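Local coordinates for putative acyl-[acyl-carrier-protein]--UDP-N-acetylglucosamine O-acyltransferase (Bacteroides fragilis, PDB 4R36) that probably transfers an acyl chain from acyl carrier protein to UDP-N-acetylglucosamine, the reaction that opens lipid A synthesis in the LpxA family, at residues T97-D102 with K119-V124; G83-D88 with I112-A117; D47-I52 with G67-N72; E132-A137 with C146-S151. One frame throughout, in Å; residues are numbered along the deposited sequence.

Contact 1. Residues T97-D102 with K119-V124; sequences TAEIGD and KGRTIV
E99 and R121 reach toward each other on the outer face of two parallel strands, and the arginine takes the carboxylate side-on. R121 NE lies 2.8 Å from E99 OE2 and R121 NH2 2.9 Å from E99 OE1, each nitrogen serving one oxygen of the salt bridge. Both oxygens sit close to the guanidinium plane, yet the carboxylate is twisted 33° against it. The bend of R121 at chi3 (68°) turns the guanidinium over I123, whose CD1 lies over one face, toward its rim. T97 runs alongside R121, with T97 OG1 3.4 Å from R121 CG. The same hydroxyl donates to E99 OE2 on its anti side, 2.8 Å from T97 OG1; two donors on that oxygen should hold the carboxylate against rotation. On the face of A98 and T122, I100 CG2 packs beside V124 CB at 4.0 Å. T122 OG1 is hydrogen-bonded to N113 O and D139 N. Backbone bonds join the strands; the nearly straight one runs from T122 N to T97 O, 3.0 Å. Strand 97-100 lies between strands 68-70 and 121-124 in one parallel sheet, while I100 and T122 both touch I112 of strand 111-112 in the adjoining sheet.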
# COMPACT_ATOMS: atom_id res chain seq x y z
N THR A 97 -3.72 -6.41 24.15
CA THR A 97 -4.76 -6.85 23.30
C THR A 97 -4.87 -6.07 21.98
O THR A 97 -4.32 -4.96 21.86
CB THR A 97 -6.12 -6.70 23.99
OG1 THR A 97 -6.24 -5.38 24.46
CG2 THR A 97 -6.21 -7.65 25.19
N ALA A 98 -5.63 -6.65 21.07
CA ALA A 98 -6.11 -6.00 19.82
C ALA A 98 -7.57 -6.25 19.82
O ALA A 98 -8.01 -7.43 19.93
CB ALA A 98 -5.46 -6.60 18.60
N GLU A 99 -8.37 -5.19 19.72
CA GLU A 99 -9.78 -5.29 19.94
C GLU A 99 -10.58 -4.62 18.87
O GLU A 99 -10.26 -3.52 18.45
CB GLU A 99 -10.18 -4.62 21.28
CG GLU A 99 -9.26 -5.01 22.43
CD GLU A 99 -9.68 -4.48 23.82
OE1 GLU A 99 -10.75 -3.89 24.01
OE2 GLU A 99 -8.87 -4.61 24.75
N ILE A 100 -11.65 -5.27 18.46
CA ILE A 100 -12.68 -4.60 17.66
C ILE A 100 -14.02 -4.81 18.34
O ILE A 100 -14.22 -5.81 19.04
CB ILE A 100 -12.72 -5.09 16.17
CG1 ILE A 100 -13.46 -6.41 16.01
CG2 ILE A 100 -11.32 -5.15 15.59
CD1 ILE A 100 -13.52 -6.92 14.61
N GLY A 101 -14.92 -3.85 18.11
CA GLY A 101 -16.28 -3.84 18.68
C GLY A 101 -17.27 -4.63 17.86
O GLY A 101 -17.04 -5.82 17.58
N ASP A 102 -18.35 -3.98 17.49
CA ASP A 102 -19.47 -4.60 16.80
C ASP A 102 -19.68 -4.08 15.43
O ASP A 102 -19.46 -2.85 15.16
CB ASP A 102 -20.79 -4.36 17.55
CG ASP A 102 -20.74 -4.82 19.01
OD1 ASP A 102 -20.04 -5.76 19.36
OD2 ASP A 102 -21.43 -4.17 19.80
N LYS A 119 0.14 1.74 26.39
CA LYS A 119 -1.26 1.73 26.68
C LYS A 119 -1.72 0.31 27.00
O LYS A 119 -2.21 0.04 28.09
CB LYS A 119 -2.12 2.32 25.52
CG LYS A 119 -3.59 2.41 25.89
CD LYS A 119 -4.48 2.99 24.80
CE LYS A 119 -5.93 2.90 25.21
NZ LYS A 119 -6.87 3.50 24.22
N GLY A 120 -1.58 -0.62 26.06
CA GLY A 120 -1.85 -2.01 26.31
C GLY A 120 -2.96 -2.62 25.52
O GLY A 120 -3.14 -3.83 25.54
N ARG A 121 -3.69 -1.77 24.80
CA ARG A 121 -4.90 -2.16 24.07
C ARG A 121 -4.96 -1.33 22.77
O ARG A 121 -4.89 -0.11 22.83
CB ARG A 121 -6.15 -1.85 24.89
CG ARG A 121 -6.17 -2.55 26.27
CD ARG A 121 -7.33 -2.06 27.10
NE ARG A 121 -8.63 -2.46 26.57
CZ ARG A 121 -9.78 -2.01 27.01
NH1 ARG A 121 -9.81 -1.18 28.03
NH2 ARG A 121 -10.93 -2.38 26.48
N THR A 122 -4.97 -2.02 21.64
CA THR A 122 -5.31 -1.42 20.33
C THR A 122 -6.82 -1.63 20.23
O THR A 122 -7.32 -2.73 20.38
CB THR A 122 -4.57 -2.14 19.20
OG1 THR A 122 -3.18 -2.16 19.53
CG2 THR A 122 -4.83 -1.42 17.87
N ILE A 123 -7.56 -0.55 20.00
CA ILE A 123 -9.02 -0.59 20.03
C ILE A 123 -9.66 0.05 18.82
O ILE A 123 -9.40 1.22 18.52
CB ILE A 123 -9.57 0.14 21.27
CG1 ILE A 123 -9.01 -0.52 22.57
CG2 ILE A 123 -11.09 0.21 21.26
CD1 ILE A 123 -9.31 0.26 23.83
N VAL A 124 -10.52 -0.74 18.17
CA VAL A 124 -11.43 -0.29 17.12
C VAL A 124 -12.86 -0.46 17.66
O VAL A 124 -13.16 -1.47 18.29
CB VAL A 124 -11.27 -1.15 15.89
CG1 VAL A 124 -12.29 -0.81 14.80
CG2 VAL A 124 -9.89 -0.99 15.27

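Contact 2. Residues G83-D88 with I112-A117; sequences GAIPQD and INRGTA
R114 sets its CG between its own backbone N and carbonyl carbon (chi1 68°) and then runs extended to NE, which carries the chain past the carbonyl of G83, with R114 CD 3.5 Å from G83 O. N113 instead swings CG to the side of its backbone N (chi1 -58°), bringing OD1 to Q87, where N113 OD1 is 3.5 Å from Q87 CG. The P86 ring lies against the carbonyls of R114 and G115 and the CG2 methyl of T116, P86 CG being 3.2 Å from G115 O. Two backbone bonds join the loops: G83 N to I112 O at 2.8 Å, and R114 N to A84 O at 2.9 Å. Waters join further polar atoms: one links G83 O to R114 NE, another Q87 N to N113 OD1, a third D88 OD2 to T116 OG1. Outside the loops, R114 NH1 bonds S96 OG and E94 O, T116 OG1 bonds D139, and I85 O receives R107 of the second subunit. D88 thus divides its carboxylate between the water to T116 and a salt bridge with K90, and it lies beside H138; both K90 and H138 bind UDP-N-acetylglucosamine, which places this buried polar contact at the border of that site.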
# COMPACT_ATOMS: atom_id res chain seq x y z
N GLY A 83 -4.25 -9.08 15.94
CA GLY A 83 -3.58 -9.38 17.16
C GLY A 83 -2.12 -9.70 17.11
O GLY A 83 -1.53 -10.02 18.14
N ALA A 84 -1.47 -9.53 15.96
CA ALA A 84 -0.04 -9.72 15.93
C ALA A 84 0.68 -8.72 16.82
O ALA A 84 0.16 -7.60 17.10
CB ALA A 84 0.49 -9.64 14.52
N ILE A 85 1.85 -9.13 17.31
CA ILE A 85 2.63 -8.29 18.17
C ILE A 85 2.97 -6.94 17.48
O ILE A 85 3.05 -6.88 16.25
CB ILE A 85 3.91 -8.93 18.69
CG1 ILE A 85 4.86 -9.31 17.54
CG2 ILE A 85 3.54 -10.15 19.56
CD1 ILE A 85 6.19 -9.76 18.01
N PRO A 86 3.14 -5.87 18.27
CA PRO A 86 3.50 -4.60 17.73
C PRO A 86 4.70 -4.65 16.78
O PRO A 86 5.62 -5.42 16.94
CB PRO A 86 3.85 -3.77 18.97
CG PRO A 86 3.06 -4.36 20.09
CD PRO A 86 2.89 -5.82 19.73
N GLN A 87 4.69 -3.77 15.80
CA GLN A 87 5.83 -3.55 14.99
C GLN A 87 6.85 -2.62 15.72
O GLN A 87 7.98 -2.55 15.36
CB GLN A 87 5.40 -3.01 13.62
CG GLN A 87 4.59 -4.01 12.78
CD GLN A 87 4.22 -3.47 11.43
OE1 GLN A 87 3.89 -2.30 11.28
NE2 GLN A 87 4.14 -4.31 10.51
N ASP A 88 6.48 -2.04 16.82
CA ASP A 88 7.38 -1.24 17.70
C ASP A 88 8.52 -2.07 18.31
O ASP A 88 8.28 -2.96 19.10
CB ASP A 88 6.48 -0.69 18.80
CG ASP A 88 7.15 0.33 19.69
OD1 ASP A 88 8.39 0.55 19.53
OD2 ASP A 88 6.43 0.88 20.52
N ILE A 112 -4.38 -5.46 12.42
CA ILE A 112 -4.59 -4.76 13.65
C ILE A 112 -3.67 -5.37 14.71
O ILE A 112 -3.96 -6.43 15.26
CB ILE A 112 -6.06 -4.77 14.09
CG1 ILE A 112 -7.00 -4.33 12.97
CG2 ILE A 112 -6.28 -3.93 15.34
CD1 ILE A 112 -8.48 -4.46 13.26
N ASN A 113 -2.57 -4.69 15.00
CA ASN A 113 -1.62 -5.22 15.94
C ASN A 113 -2.14 -4.98 17.37
O ASN A 113 -2.76 -3.96 17.66
CB ASN A 113 -0.23 -4.59 15.81
CG ASN A 113 0.45 -4.70 14.43
OD1 ASN A 113 1.40 -3.95 14.19
ND2 ASN A 113 0.03 -5.59 13.57
N ARG A 114 -1.80 -5.88 18.30
CA ARG A 114 -2.03 -5.63 19.68
C ARG A 114 -1.16 -4.55 20.27
O ARG A 114 -0.19 -4.04 19.63
CB ARG A 114 -1.95 -6.94 20.51
CG ARG A 114 -0.61 -7.64 20.65
CD ARG A 114 -0.92 -8.94 21.42
NE ARG A 114 0.20 -9.85 21.66
CZ ARG A 114 0.98 -9.89 22.76
NH1 ARG A 114 0.89 -9.00 23.69
NH2 ARG A 114 1.92 -10.81 22.87
N GLY A 115 -1.47 -4.18 21.49
CA GLY A 115 -0.84 -3.00 22.13
C GLY A 115 0.58 -3.21 22.70
O GLY A 115 1.13 -4.31 22.65
N THR A 116 1.14 -2.13 23.25
CA THR A 116 2.41 -2.16 23.97
C THR A 116 2.15 -1.65 25.41
O THR A 116 1.05 -1.20 25.72
CB THR A 116 3.46 -1.24 23.36
OG1 THR A 116 3.08 0.14 23.52
CG2 THR A 116 3.74 -1.58 21.94
N ALA A 117 3.18 -1.62 26.24
CA ALA A 117 3.07 -1.06 27.59
C ALA A 117 2.68 0.40 27.59
O ALA A 117 2.25 0.93 28.59
CB ALA A 117 4.40 -1.22 28.32
O HOH W 1 -0.24 -11.82 19.55
O HOH W 2 -1.77 -7.90 13.12
O HOH W 3 2.38 -1.84 15.61
O HOH W 4 5.38 1.53 22.91

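Contact 3. Residues D47-I52 with G67-N72; sequences DRNVVI and GSRIGN
R69 leaves its strand on the same face as V51, and its side chain folds back across the neighbouring coil to reach N49. CB starts on this outer face, and CG lies beside the backbone N. The bend at chi2 (-75°) then lays the chain over V51: R69 CD rests 3.8 Å from V51 CG2, and NE passes the same methyl, which lies over one face of the guanidinium. From CZ the two terminal nitrogens spread end-on toward N49. R69 NH1 bonds N49 O at 2.9 Å, with the acceptor in the guanidinium plane, although the nitrogen stands well above the plane of that peptide carbonyl. It also bonds S68 O of its own strand, 2.9 Å from R69 NH1. R69 NH2 takes N49 OD1 at 2.9 Å, the amide and guanidinium planes being 74° apart. Along the backbones, V51 N bonds S68 O and I70 N bonds V51 O, while on the inner face I52 CG1 packs on I70 CD1 at 4.0 Å. This parallel pairing joins successive coils of the left-handed beta helix, in its hexapeptide-repeat part. N49 O and S68 O each accept two donors, the arginine and a backbone NH coming from opposite faces of the carbonyl plane. The guanidinium therefore donates to two backbone carbonyls and to the amide oxygen, tying the turn at N49 to the start of strand 68-70.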
# COMPACT_ATOMS: atom_id res chain seq x y z
N ASP A 47 -5.99 -18.54 17.68
CA ASP A 47 -5.09 -18.82 18.79
C ASP A 47 -5.84 -18.92 20.11
O ASP A 47 -7.03 -18.62 20.25
CB ASP A 47 -4.18 -17.61 18.90
CG ASP A 47 -2.72 -17.91 18.98
OD1 ASP A 47 -2.29 -18.97 19.47
OD2 ASP A 47 -1.99 -16.91 18.67
N ARG A 48 -5.08 -19.31 21.13
CA ARG A 48 -5.50 -19.16 22.50
C ARG A 48 -5.49 -17.69 22.92
O ARG A 48 -4.95 -16.83 22.20
CB ARG A 48 -4.58 -20.02 23.36
CG ARG A 48 -3.21 -19.42 23.55
CD ARG A 48 -2.24 -20.35 24.25
NE ARG A 48 -0.91 -19.78 24.06
CZ ARG A 48 -0.17 -19.25 25.03
NH1 ARG A 48 -0.61 -19.17 26.28
NH2 ARG A 48 1.01 -18.78 24.74
N ASN A 49 -6.12 -17.38 24.06
CA ASN A 49 -6.27 -16.00 24.57
C ASN A 49 -6.92 -15.14 23.48
O ASN A 49 -6.47 -14.01 23.17
CB ASN A 49 -4.93 -15.44 24.98
CG ASN A 49 -5.04 -14.08 25.65
OD1 ASN A 49 -6.02 -13.75 26.25
ND2 ASN A 49 -4.05 -13.25 25.42
N VAL A 50 -8.01 -15.67 22.95
CA VAL A 50 -8.85 -15.01 21.97
C VAL A 50 -10.28 -15.04 22.52
O VAL A 50 -10.73 -16.10 23.04
CB VAL A 50 -8.77 -15.71 20.60
CG1 VAL A 50 -9.95 -15.30 19.72
CG2 VAL A 50 -7.39 -15.51 19.94
N VAL A 51 -10.98 -13.92 22.37
CA VAL A 51 -12.41 -13.82 22.60
C VAL A 51 -13.11 -13.31 21.36
O VAL A 51 -12.73 -12.26 20.82
CB VAL A 51 -12.71 -12.92 23.79
CG1 VAL A 51 -14.19 -12.86 24.10
CG2 VAL A 51 -11.87 -13.41 24.98
N ILE A 52 -14.10 -14.07 20.91
CA ILE A 52 -14.94 -13.74 19.75
C ILE A 52 -16.40 -13.82 20.18
O ILE A 52 -16.88 -14.87 20.72
CB ILE A 52 -14.66 -14.72 18.58
CG1 ILE A 52 -13.23 -14.56 18.03
CG2 ILE A 52 -15.67 -14.55 17.49
CD1 ILE A 52 -12.77 -15.72 17.19
N GLY A 67 -4.45 -12.53 22.05
CA GLY A 67 -4.75 -11.22 22.55
C GLY A 67 -5.91 -10.54 21.84
O GLY A 67 -6.24 -9.41 22.17
N SER A 68 -6.47 -11.16 20.84
CA SER A 68 -7.59 -10.55 20.13
C SER A 68 -8.88 -10.61 20.90
O SER A 68 -9.15 -11.62 21.61
CB SER A 68 -7.83 -11.22 18.81
OG SER A 68 -6.69 -11.19 17.94
N ARG A 69 -9.67 -9.54 20.76
CA ARG A 69 -10.96 -9.41 21.35
C ARG A 69 -11.88 -8.85 20.31
O ARG A 69 -11.68 -7.71 19.81
CB ARG A 69 -10.90 -8.46 22.52
CG ARG A 69 -9.86 -8.77 23.59
CD ARG A 69 -10.27 -9.95 24.46
NE ARG A 69 -9.27 -10.24 25.47
CZ ARG A 69 -8.30 -11.14 25.39
NH1 ARG A 69 -8.11 -11.86 24.31
NH2 ARG A 69 -7.48 -11.30 26.43
N ILE A 70 -12.87 -9.64 19.94
CA ILE A 70 -13.79 -9.34 18.91
C ILE A 70 -15.20 -9.34 19.45
O ILE A 70 -15.65 -10.31 20.10
CB ILE A 70 -13.59 -10.32 17.74
CG1 ILE A 70 -12.19 -10.08 17.10
CG2 ILE A 70 -14.71 -10.21 16.71
CD1 ILE A 70 -11.72 -11.25 16.28
N GLY A 71 -15.92 -8.27 19.13
CA GLY A 71 -17.33 -8.12 19.54
C GLY A 71 -18.31 -8.92 18.75
O GLY A 71 -18.05 -10.07 18.37
N ASN A 72 -19.45 -8.30 18.48
CA ASN A 72 -20.53 -9.01 17.74
C ASN A 72 -20.82 -8.47 16.36
O ASN A 72 -20.71 -7.27 16.11
CB ASN A 72 -21.86 -8.87 18.51
CG ASN A 72 -21.72 -9.32 19.96
OD1 ASN A 72 -21.14 -10.35 20.27
ND2 ASN A 72 -22.26 -8.53 20.83

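Contact 4. Residues E132-A137 with C146-S151; sequences EGVHVA and CIVGNS. With ACT (acetate ion), chain D.
E132 and S151 meet at corners of successive coils, where S151 N bonds E132 O at 2.8 Å in the carbonyl plane, and G133 and S151 both have positive phi. Two CA-H...O contacts accompany this bond: N150 CA is 3.3 Å from E132 O, and the CA-H of S151 is directed almost straight at G133 O. E132 turns CG between its backbone N and carbonyl carbon (chi1 65°) and bends again at chi2; its side chain crosses that of N150 at about a right angle, the carboxylate and amide planes 27° apart, with E132 OE2 3.5 Å from N150 CB. The same OE2 forms a salt bridge with K153 of the third subunit. V134 faces the interior: V134 CG2 lies 3.1 Å from G149 O and 3.8 Å from V148 CG1, the two valines crossing nearly at right angles. V148 also touches L130 of the adjacent strand 129-130 and M154 of strand 153-154 in another sheet. H135 turns away from the 146-151 segment; its ND1 is hydrogen-bonded to T111 OG1, and its NE2 donates to an acetate, H135 NE2 to OXT 2.7 Å, at the edge of the ring. This acetate, probably from the crystallisation liquor, also bonds the side chain of N150 of the second subunit, and A137 CB touches it. C146 and I147 belong to the pocket holding 2-(2-methoxyethoxy)ethanol, together with N127 and G145. Turns with left-handed residues that join short parallel strands of different sheets, and small aliphatic side chains pointing inward, mark the hexapeptide-repeat left-handed beta helix, here packed against neighbouring subunits.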
# COMPACT_ATOMS: atom_id res chain seq x y z
N GLU A 132 -9.30 -2.78 2.39
CA GLU A 132 -8.19 -3.77 2.32
C GLU A 132 -6.86 -3.12 2.56
O GLU A 132 -6.63 -1.97 2.15
CB GLU A 132 -8.19 -4.54 1.02
CG GLU A 132 -7.93 -3.75 -0.27
CD GLU A 132 -6.45 -3.37 -0.50
OE1 GLU A 132 -5.53 -4.08 -0.02
OE2 GLU A 132 -6.25 -2.37 -1.26
N GLY A 133 -6.01 -3.86 3.27
CA GLY A 133 -4.67 -3.49 3.52
C GLY A 133 -4.44 -2.38 4.57
O GLY A 133 -3.27 -2.02 4.88
N VAL A 134 -5.50 -1.87 5.13
CA VAL A 134 -5.39 -0.91 6.21
C VAL A 134 -4.60 -1.48 7.38
O VAL A 134 -4.72 -2.67 7.69
CB VAL A 134 -6.78 -0.41 6.68
CG1 VAL A 134 -6.73 0.27 8.09
CG2 VAL A 134 -7.36 0.56 5.71
N HIS A 135 -3.69 -0.68 7.91
CA HIS A 135 -2.91 -1.02 9.08
C HIS A 135 -3.30 -0.20 10.30
O HIS A 135 -3.31 1.09 10.26
CB HIS A 135 -1.43 -0.90 8.79
CG HIS A 135 -0.55 -1.14 9.98
ND1 HIS A 135 -0.27 -2.40 10.46
CD2 HIS A 135 0.11 -0.28 10.79
CE1 HIS A 135 0.53 -2.31 11.49
NE2 HIS A 135 0.75 -1.03 11.75
N VAL A 136 -3.55 -0.90 11.40
CA VAL A 136 -3.80 -0.24 12.70
C VAL A 136 -2.70 -0.64 13.70
O VAL A 136 -2.60 -1.80 14.06
CB VAL A 136 -5.16 -0.65 13.26
CG1 VAL A 136 -5.48 0.12 14.54
CG2 VAL A 136 -6.28 -0.40 12.27
N ALA A 137 -1.86 0.34 14.05
CA ALA A 137 -0.69 0.08 14.81
C ALA A 137 -1.03 -0.06 16.27
O ALA A 137 -2.13 0.28 16.71
CB ALA A 137 0.34 1.15 14.61
N CYS A 146 -16.64 5.04 11.24
CA CYS A 146 -15.54 5.53 10.37
C CYS A 146 -15.41 4.68 9.13
O CYS A 146 -15.74 3.49 9.10
CB CYS A 146 -14.19 5.54 11.14
SG CYS A 146 -14.16 6.62 12.58
N ILE A 147 -14.92 5.28 8.08
CA ILE A 147 -14.53 4.58 6.88
C ILE A 147 -13.08 4.91 6.64
O ILE A 147 -12.72 6.14 6.59
CB ILE A 147 -15.37 5.09 5.69
CG1 ILE A 147 -16.88 4.78 5.94
CG2 ILE A 147 -14.88 4.45 4.43
CD1 ILE A 147 -17.80 5.34 4.86
N VAL A 148 -12.28 3.90 6.46
CA VAL A 148 -10.82 4.08 6.26
C VAL A 148 -10.45 3.35 4.98
O VAL A 148 -10.59 2.11 4.83
CB VAL A 148 -10.02 3.56 7.41
CG1 VAL A 148 -8.51 3.84 7.19
CG2 VAL A 148 -10.47 4.19 8.74
N GLY A 149 -9.97 4.11 4.01
CA GLY A 149 -9.74 3.61 2.66
C GLY A 149 -8.48 2.73 2.51
O GLY A 149 -7.64 2.67 3.39
N ASN A 150 -8.40 2.06 1.35
CA ASN A 150 -7.42 1.08 1.02
C ASN A 150 -6.00 1.47 1.43
O ASN A 150 -5.51 2.57 1.01
CB ASN A 150 -7.43 0.80 -0.47
CG ASN A 150 -8.84 0.44 -0.99
OD1 ASN A 150 -9.43 -0.49 -0.52
ND2 ASN A 150 -9.31 1.11 -2.05
N SER A 151 -5.39 0.57 2.24
CA SER A 151 -3.99 0.61 2.58
C SER A 151 -3.62 1.89 3.33
O SER A 151 -2.46 2.26 3.39
CB SER A 151 -3.09 0.33 1.33
OG SER A 151 -1.86 -0.15 1.76
C ACT D . 3.42 0.64 13.02
O ACT D . 3.08 1.31 12.00
OXT ACT D . 2.87 -0.45 13.30
CH3 ACT D . 4.48 1.11 14.00

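How the contacts relate
From the N terminus, contact 3 closes first, joining one coil of the left-handed beta helix to the next. The chain then passes 83-88, makes the long excursion to strand 97-100 and returns at 112-117 before 119-124. Contacts 2 and 1 therefore cross, their segments alternating along the sequence. Contact 4 closes last, over a short loop of eight residues, and follows the others in series. Contacts 3 and 1 share a sheet through neighbouring strands 68-70 and 97-100, linked by I100 N to R69 O. A backbone bond from G115 N to T97 O joins contacts 2 and 1, and N113 N bonds V136 O between contacts 2 and 4. Contacts 2 and 4 both reach the second subunit, and contact 4 the third as well.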